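Local atomic coordinates of putative mannose-6-phosphate isomerase YvyI (Bacillus subtilis, PDB entry 1QWR), a protein that probably catalyses the zinc-dependent, reversible isomerisation of D-mannose 6-phosphate to D-fructose 6-phosphate. Residues P13-K18 and E36-C41; W42-H47 and K62-L67; L115-C120 and Q189-T194. One frame throughout, in Å; residues are numbered along the deposited sequence. Where two conformers were deposited one is given.

Overall arrangement
The three contacts follow one another along the chain, each closing before the next opens, and all belong to the cupin-type beta framework of a type 1 mannose-6-phosphate isomerase. Contacts 1 and 2 share strand 38-44: its first half pairs with strand 9-17, and its end runs on to meet helix 64-70; the contact centres are about 16 Å apart. Contact 3, where strand 119-126 begins beside the loop after strand 182-189, lies about 15 Å from contact 2, centre to centre, and touches it where His47 packs on Asn190 and Asp192. Contacts 1 and 3 do not touch, yet both reach the active-site region, one through a sulfate-binding lysine and the other through a zinc ligand.

Contact 1. Residues P13-K18 and E36-C41; sequences PVFKEK and ESTGEC. With SO4 (sulfate ion), chain C.
Strands 14-17 and 38-41 run antiparallel, their axes 4.8 Å apart at the closest. Lys16 and Glu40 form a hydrogen-bonded pair: Lys16 N gives a bond of 2.9 Å to Glu40 O, and Glu40 N returns one to Lys16 O, both in the carbonyl plane. Lys16 O also takes a weak bond from Gly39 N, so Gly39 and Glu40 both face one residue, a classic beta bulge. Beyond it the pairing resumes with Lys18 N bonded to Ser37 O at 3.0 Å and a nearly straight 167°.

Apolar contacts gather on the face carrying Phe15 and Cys41. Cys41 SG, anti to its backbone N, makes an oblique sulfur-aromatic contact with Phe15, 4.5 Å from the ring centroid, while Pro13 CB touches Cys41 SG at 3.6 Å.

Polar and charged contacts form where Lys18 meets Glu40. Bent at chi2 (-77°), the Lys18 chain crosses Glu40 obliquely and lays CE against OE2; Lys18 NZ stays 4.0 Å from Glu40 OE2, too far for a salt bridge, and a water that accepts from NZ and donates to OE2 links them. Lys18 NZ also donates, at 2.9 Å, to O2 of a sulfate, probably from the crystallisation liquor, which is further bound by Arg196, Lys99 and Arg210 and whose position is consistent with a site for the substrate phosphate. An alanine in place of Lys18 would probably weaken anion binding here and cut the water link to Glu40. Glu40 OE1 is held by Lys88 and Trp42, and Lys16 NZ by Lys49 O.

Strand 85-92 flanks strand 38-44, bonding Gly39 and Cys41 through the backbone, while Leu25 of helix 24-29 packs on Thr38 and Cys41, and Tyr31 meets Phe15 edge-to-face.

Contact 2. Residues W42-H47 and K62-L67; sequences WAISAH and KTLIEL
Ala46 sits at the centre of the close packing, its methyl directed at the first turn of helix 64-70 and resting against two neighbouring side chains. Ala46 CB lies 3.9 Å from Ile65 CG1 and 4.0 Å from Leu64 CB. The backbone comes nearer still: Ile65, with CG1 beside its own N and the chain then extended (chi2 170°), lays CG1 and CD1 along the carbonyl of Ala46, with CG1 3.2 Å from Ala46 O. Leu64, its CG anti to the backbone N, does likewise one residue earlier, setting CB 3.4 Å from Ser45 O and CD2 nearby. Thus two successive helix residues press on two successive carbonyls.

The helix start that presents them is a capped one. Thr63 occupies the N-cap position, and its OG1 accepts from Glu66 N at 3.1 Å, a bond straight to 165°. Across the contact, Ser45 OG accepts from His47 N, closing an ST turn; Ser45 OG is also bonded to Gly50 O.

The packing loosens toward Ile44, whose CG2 meets Leu64 CD2 at 4.0 Å as the chains cross obliquely; Ile298 of strand 296-299 touches both residues. Away from Ala46, at the partly exposed helix start, Lys62 NZ forms a salt bridge of 2.8 Å with Glu66 OE1 in the conformer given, reached from above the carboxylate plane.

Contact 3. Residues L115-C120 and Q189-T194; sequences LGKTEC and QNSDAT. With ZN (zinc ion), chain E.
Hydrogen bonds and a bridging water tie the approach to strand 119-126 to the loop following strand 182-189. Gln189 N donates to Thr118 O at 3.2 Å, nearly along the C=O axis. Ser191 OG, anti to its own backbone N (chi1 160°), gives its proton to Leu115 O at 2.8 Å, coming from above the carbonyl plane. Ser191 OG also accepts from Ala193 N at 3.1 Å, an ST turn, so a single buried hydroxyl both grips the opposite segment and shapes its own. A water adds a further link: it accepts from Leu115 N and donates to Asn190 O, over which Leu115 lays CB and CD1. Asn190 ND2 is satisfied by Phe83 O, and Thr118 OG1 is bonded to Ser172 N.

Lys117 runs outstretched alongside Ser191, CE 3.2 Å from Ser191 O, and turns only at chi4 (-72°). This bend brings Lys117 NZ to 3.2 Å from Glu119 OE1, a salt bridge whose hydrogen bond is weak. Glu119 starts in the crowded position between its backbone N and carbonyl carbon (chi1 59°), then extends to place OE2 2.5 Å from the zinc ion. His101 and His176 are the other protein ligands, with a water also bound, and Ala193 O holds His101 ND1 from the second shell.

With OE2 on the metal and OE1 beside the lysine, the Glu119 carboxylate is probably kept ionised despite nearby Glu186, and the loop probably helps to position Lys117, by packing, and His101, through the bond from its ND1 to Ala193 O.

Contact 1. Residues P13-K18 and E36-C41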
# COMPACT_ATOMS: atom_id res chain seq x y z
N PRO A 13 -11.47 -1.01 -8.37
CA PRO A 13 -11.19 -0.31 -7.11
C PRO A 13 -12.36 -0.08 -6.15
O PRO A 13 -13.51 0.10 -6.55
CB PRO A 13 -10.56 1.00 -7.59
CG PRO A 13 -11.17 1.24 -8.93
CD PRO A 13 -11.24 -0.15 -9.54
N VAL A 14 -12.01 -0.06 -4.87
CA VAL A 14 -12.92 0.17 -3.75
C VAL A 14 -12.43 1.49 -3.15
O VAL A 14 -11.22 1.73 -3.14
CB VAL A 14 -12.77 -0.94 -2.70
CG1 VAL A 14 -13.57 -0.61 -1.45
CG2 VAL A 14 -13.22 -2.26 -3.29
N PHE A 15 -13.32 2.34 -2.64
CA PHE A 15 -12.87 3.61 -2.07
C PHE A 15 -13.29 3.83 -0.63
O PHE A 15 -14.32 3.33 -0.18
CB PHE A 15 -13.37 4.77 -2.94
CG PHE A 15 -12.81 4.75 -4.34
CD1 PHE A 15 -11.55 5.26 -4.62
CD2 PHE A 15 -13.54 4.17 -5.37
CE1 PHE A 15 -11.00 5.17 -5.92
CE2 PHE A 15 -13.01 4.08 -6.66
CZ PHE A 15 -11.74 4.58 -6.93
N LYS A 16 -12.49 4.61 0.10
CA LYS A 16 -12.79 4.91 1.49
C LYS A 16 -12.68 6.40 1.78
O LYS A 16 -11.65 7.01 1.52
CB LYS A 16 -11.82 4.19 2.44
CG LYS A 16 -11.84 2.68 2.35
CD LYS A 16 -13.19 2.10 2.76
CE LYS A 16 -13.12 0.58 2.87
NZ LYS A 16 -14.48 -0.02 3.00
N GLU A 17 -13.75 6.98 2.33
CA GLU A 17 -13.72 8.39 2.71
C GLU A 17 -12.83 8.58 3.94
O GLU A 17 -12.75 7.71 4.81
CB GLU A 17 -15.14 8.87 3.05
CG GLU A 17 -16.04 8.99 1.86
CD GLU A 17 -17.47 9.34 2.25
OE1 GLU A 17 -17.66 10.26 3.08
OE2 GLU A 17 -18.39 8.68 1.73
N LYS A 18 -12.16 9.73 4.01
CA LYS A 18 -11.28 10.05 5.13
C LYS A 18 -11.35 11.55 5.37
O LYS A 18 -11.43 12.33 4.42
CB LYS A 18 -9.84 9.66 4.80
CG LYS A 18 -9.57 8.16 4.77
CD LYS A 18 -9.47 7.59 6.19
CE LYS A 18 -9.19 6.09 6.16
NZ LYS A 18 -8.94 5.51 7.51
N GLU A 36 -16.02 14.08 -1.81
CA GLU A 36 -14.96 15.02 -2.15
C GLU A 36 -13.84 14.94 -1.11
O GLU A 36 -12.89 15.72 -1.14
CB GLU A 36 -15.52 16.44 -2.27
CG GLU A 36 -16.70 16.52 -3.23
CD GLU A 36 -16.34 16.07 -4.64
OE1 GLU A 36 -15.65 16.82 -5.35
OE2 GLU A 36 -16.76 14.95 -5.04
N SER A 37 -13.97 13.99 -0.18
CA SER A 37 -12.95 13.74 0.84
C SER A 37 -12.64 12.26 0.80
O SER A 37 -12.89 11.54 1.75
CB SER A 37 -13.45 14.10 2.25
OG SER A 37 -13.43 15.50 2.46
N THR A 38 -12.11 11.79 -0.33
CA THR A 38 -11.78 10.37 -0.47
C THR A 38 -10.27 10.21 -0.24
O THR A 38 -9.47 10.73 -1.01
CB THR A 38 -12.18 9.86 -1.88
OG1 THR A 38 -13.61 9.98 -2.03
CG2 THR A 38 -11.77 8.39 -2.08
N GLY A 39 -9.90 9.52 0.83
CA GLY A 39 -8.49 9.35 1.12
C GLY A 39 -7.86 8.08 0.62
O GLY A 39 -6.66 8.07 0.31
N GLU A 40 -8.63 7.01 0.49
CA GLU A 40 -8.02 5.75 0.07
C GLU A 40 -8.71 5.01 -1.07
O GLU A 40 -9.93 4.97 -1.16
CB GLU A 40 -7.90 4.78 1.26
CG GLU A 40 -7.37 5.41 2.57
CD GLU A 40 -7.02 4.39 3.67
OE1 GLU A 40 -7.51 3.23 3.61
OE2 GLU A 40 -6.27 4.75 4.61
N CYS A 41 -7.88 4.44 -1.94
CA CYS A 41 -8.35 3.57 -3.00
C CYS A 41 -7.75 2.21 -2.62
O CYS A 41 -6.53 2.06 -2.63
CB CYS A 41 -7.80 3.98 -4.36
SG CYS A 41 -8.15 2.76 -5.66
S SO4 C . -5.73 7.13 9.44
O1 SO4 C . -5.25 8.41 10.03
O2 SO4 C . -6.97 7.35 8.69
O3 SO4 C . -5.93 6.13 10.49
O4 SO4 C . -4.70 6.64 8.50
O HOH W 1 -6.96 3.20 6.71

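Contact 2. Residues W42-H47 and K62-L67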
# COMPACT_ATOMS: atom_id res chain seq x y z
N TRP A 42 -8.59 1.25 -2.23
CA TRP A 42 -8.15 -0.11 -1.91
C TRP A 42 -8.13 -0.73 -3.32
O TRP A 42 -9.17 -1.14 -3.87
CB TRP A 42 -9.17 -0.77 -0.97
CG TRP A 42 -9.10 -0.15 0.43
CD1 TRP A 42 -8.65 1.10 0.76
CD2 TRP A 42 -9.50 -0.77 1.66
NE1 TRP A 42 -8.74 1.29 2.13
CE2 TRP A 42 -9.26 0.15 2.70
CE3 TRP A 42 -10.04 -2.03 1.99
CZ2 TRP A 42 -9.53 -0.13 4.04
CZ3 TRP A 42 -10.31 -2.32 3.32
CH2 TRP A 42 -10.06 -1.37 4.33
N ALA A 43 -6.93 -0.76 -3.88
CA ALA A 43 -6.65 -1.16 -5.27
C ALA A 43 -6.52 -2.66 -5.55
O ALA A 43 -7.08 -3.17 -6.51
CB ALA A 43 -5.39 -0.41 -5.73
N ILE A 44 -5.73 -3.34 -4.75
CA ILE A 44 -5.66 -4.81 -4.87
C ILE A 44 -5.98 -5.19 -3.42
O ILE A 44 -5.17 -5.04 -2.52
CB ILE A 44 -4.28 -5.32 -5.28
CG1 ILE A 44 -3.94 -4.85 -6.72
CG2 ILE A 44 -4.28 -6.87 -5.27
CD1 ILE A 44 -3.01 -3.61 -6.80
N SER A 45 -7.20 -5.65 -3.20
CA SER A 45 -7.62 -5.95 -1.84
C SER A 45 -8.43 -7.21 -1.68
O SER A 45 -9.29 -7.51 -2.51
CB SER A 45 -8.47 -4.78 -1.31
OG SER A 45 -9.24 -5.11 -0.15
N ALA A 46 -8.15 -7.95 -0.61
CA ALA A 46 -8.94 -9.12 -0.26
C ALA A 46 -9.38 -8.89 1.20
O ALA A 46 -9.78 -9.83 1.91
CB ALA A 46 -8.14 -10.41 -0.36
N HIS A 47 -9.31 -7.65 1.66
CA HIS A 47 -9.72 -7.41 3.04
C HIS A 47 -11.24 -7.44 3.10
O HIS A 47 -11.91 -6.86 2.25
CB HIS A 47 -9.19 -6.06 3.55
CG HIS A 47 -9.24 -5.94 5.05
ND1 HIS A 47 -10.41 -5.65 5.73
CD2 HIS A 47 -8.31 -6.20 5.99
CE1 HIS A 47 -10.18 -5.74 7.03
NE2 HIS A 47 -8.92 -6.07 7.21
N LYS A 62 -16.30 -12.00 -9.26
CA LYS A 62 -15.83 -12.66 -8.04
C LYS A 62 -14.93 -11.73 -7.23
O LYS A 62 -14.29 -10.85 -7.80
CB LYS A 62 -15.06 -13.93 -8.42
CG LYS A 62 -15.95 -14.99 -9.09
CD LYS A 62 -15.31 -16.35 -9.03
CE LYS A 62 -16.22 -17.44 -9.64
NZ LYS A 62 -17.54 -17.57 -8.94
N THR A 63 -14.88 -11.90 -5.91
CA THR A 63 -14.02 -11.03 -5.10
C THR A 63 -12.66 -11.70 -5.03
O THR A 63 -12.53 -12.89 -5.30
CB THR A 63 -14.49 -10.88 -3.65
OG1 THR A 63 -14.39 -12.15 -2.98
CG2 THR A 63 -15.92 -10.35 -3.58
N LEU A 64 -11.64 -10.94 -4.62
CA LEU A 64 -10.31 -11.52 -4.53
C LEU A 64 -10.31 -12.57 -3.45
O LEU A 64 -9.53 -13.51 -3.51
CB LEU A 64 -9.27 -10.43 -4.21
CG LEU A 64 -7.80 -10.85 -4.35
CD1 LEU A 64 -7.54 -11.47 -5.73
CD2 LEU A 64 -6.92 -9.60 -4.16
N ILE A 65 -11.21 -12.46 -2.46
CA ILE A 65 -11.27 -13.48 -1.41
C ILE A 65 -11.73 -14.82 -2.03
O ILE A 65 -11.17 -15.87 -1.73
CB ILE A 65 -12.25 -13.08 -0.27
CG1 ILE A 65 -11.74 -11.79 0.40
CG2 ILE A 65 -12.38 -14.23 0.74
CD1 ILE A 65 -12.71 -11.13 1.37
N GLU A 66 -12.77 -14.77 -2.85
CA GLU A 66 -13.28 -15.99 -3.49
C GLU A 66 -12.18 -16.61 -4.38
O GLU A 66 -12.06 -17.83 -4.48
CB GLU A 66 -14.55 -15.69 -4.30
CG GLU A 66 -15.11 -16.91 -5.03
CD GLU A 66 -16.55 -16.73 -5.49
OE1 GLU A 66 -17.06 -17.62 -6.20
OE2 GLU A 66 -17.17 -15.70 -5.14
N LEU A 67 -11.39 -15.77 -5.04
CA LEU A 67 -10.29 -16.28 -5.86
C LEU A 67 -9.27 -16.98 -4.98
O LEU A 67 -8.80 -18.08 -5.26
CB LEU A 67 -9.62 -15.15 -6.63
CG LEU A 67 -10.20 -14.77 -7.98
CD1 LEU A 67 -9.17 -13.93 -8.73
CD2 LEU A 67 -10.49 -16.04 -8.79

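Contact 3. Residues L115-C120 and Q189-T194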
# COMPACT_ATOMS: atom_id res chain seq x y z
N LEU A 115 -4.30 -9.93 10.70
CA LEU A 115 -2.85 -9.97 10.47
C LEU A 115 -2.24 -8.68 10.98
O LEU A 115 -2.95 -7.69 11.22
CB LEU A 115 -2.55 -10.07 8.97
CG LEU A 115 -2.92 -11.35 8.20
CD1 LEU A 115 -2.49 -11.20 6.73
CD2 LEU A 115 -2.23 -12.54 8.84
N GLY A 116 -0.92 -8.68 11.16
CA GLY A 116 -0.25 -7.45 11.58
C GLY A 116 -0.19 -6.56 10.35
O GLY A 116 -0.69 -6.95 9.29
N LYS A 117 0.40 -5.38 10.45
CA LYS A 117 0.45 -4.50 9.28
C LYS A 117 1.80 -3.83 9.00
O LYS A 117 1.97 -2.62 9.17
CB LYS A 117 -0.67 -3.43 9.37
CG LYS A 117 -1.14 -2.75 8.06
CD LYS A 117 -2.52 -2.06 8.40
CE LYS A 117 -3.18 -1.27 7.31
NZ LYS A 117 -2.47 -0.02 7.03
N THR A 118 2.78 -4.63 8.62
CA THR A 118 4.06 -4.09 8.18
C THR A 118 3.66 -3.53 6.80
O THR A 118 2.80 -4.12 6.12
CB THR A 118 5.09 -5.21 8.04
OG1 THR A 118 5.58 -5.52 9.36
CG2 THR A 118 6.27 -4.79 7.14
N GLU A 119 4.24 -2.41 6.39
CA GLU A 119 3.86 -1.79 5.12
C GLU A 119 5.00 -0.95 4.56
O GLU A 119 6.06 -0.85 5.16
CB GLU A 119 2.64 -0.90 5.33
CG GLU A 119 2.93 0.20 6.36
CD GLU A 119 1.76 1.09 6.65
OE1 GLU A 119 0.61 0.67 6.42
OE2 GLU A 119 1.98 2.23 7.13
N CYS A 120 4.78 -0.38 3.39
CA CYS A 120 5.79 0.48 2.79
C CYS A 120 5.11 1.51 1.89
O CYS A 120 3.95 1.33 1.44
CB CYS A 120 6.82 -0.37 2.02
SG CYS A 120 6.12 -1.18 0.55
N GLN A 189 0.46 -5.57 4.52
CA GLN A 189 -0.11 -6.89 4.74
C GLN A 189 -1.61 -6.64 4.69
O GLN A 189 -2.05 -5.51 4.92
CB GLN A 189 0.22 -7.43 6.13
CG GLN A 189 1.69 -7.70 6.34
CD GLN A 189 1.92 -8.30 7.70
OE1 GLN A 189 1.68 -9.50 7.91
NE2 GLN A 189 2.35 -7.49 8.63
N ASN A 190 -2.37 -7.70 4.44
CA ASN A 190 -3.85 -7.67 4.37
C ASN A 190 -4.40 -7.53 5.80
O ASN A 190 -4.67 -8.50 6.51
CB ASN A 190 -4.30 -8.98 3.71
CG ASN A 190 -5.81 -9.12 3.67
OD1 ASN A 190 -6.56 -8.16 3.88
ND2 ASN A 190 -6.27 -10.34 3.38
N SER A 191 -4.55 -6.28 6.23
CA SER A 191 -4.94 -6.00 7.60
C SER A 191 -5.47 -4.58 7.69
O SER A 191 -5.12 -3.75 6.84
CB SER A 191 -3.70 -6.14 8.51
OG SER A 191 -3.83 -5.47 9.76
N ASP A 192 -6.29 -4.30 8.70
CA ASP A 192 -6.81 -2.95 8.91
C ASP A 192 -6.56 -2.60 10.37
O ASP A 192 -7.24 -1.75 10.94
CB ASP A 192 -8.32 -2.92 8.59
CG ASP A 192 -8.88 -1.50 8.50
OD1 ASP A 192 -8.16 -0.56 8.06
OD2 ASP A 192 -10.07 -1.33 8.84
N ALA A 193 -5.57 -3.25 10.97
CA ALA A 193 -5.22 -3.03 12.38
C ALA A 193 -4.40 -1.75 12.58
O ALA A 193 -3.21 -1.68 12.24
CB ALA A 193 -4.46 -4.22 12.91
N THR A 194 -5.06 -0.75 13.17
CA THR A 194 -4.44 0.55 13.40
C THR A 194 -4.73 1.11 14.78
O THR A 194 -5.88 1.17 15.19
CB THR A 194 -4.94 1.57 12.37
OG1 THR A 194 -4.59 1.12 11.06
CG2 THR A 194 -4.33 2.95 12.64
ZN ZN E . 0.03 3.38 8.20
O HOH W 2 -6.31 -9.86 8.30
O HOH W 3 -1.59 1.89 6.82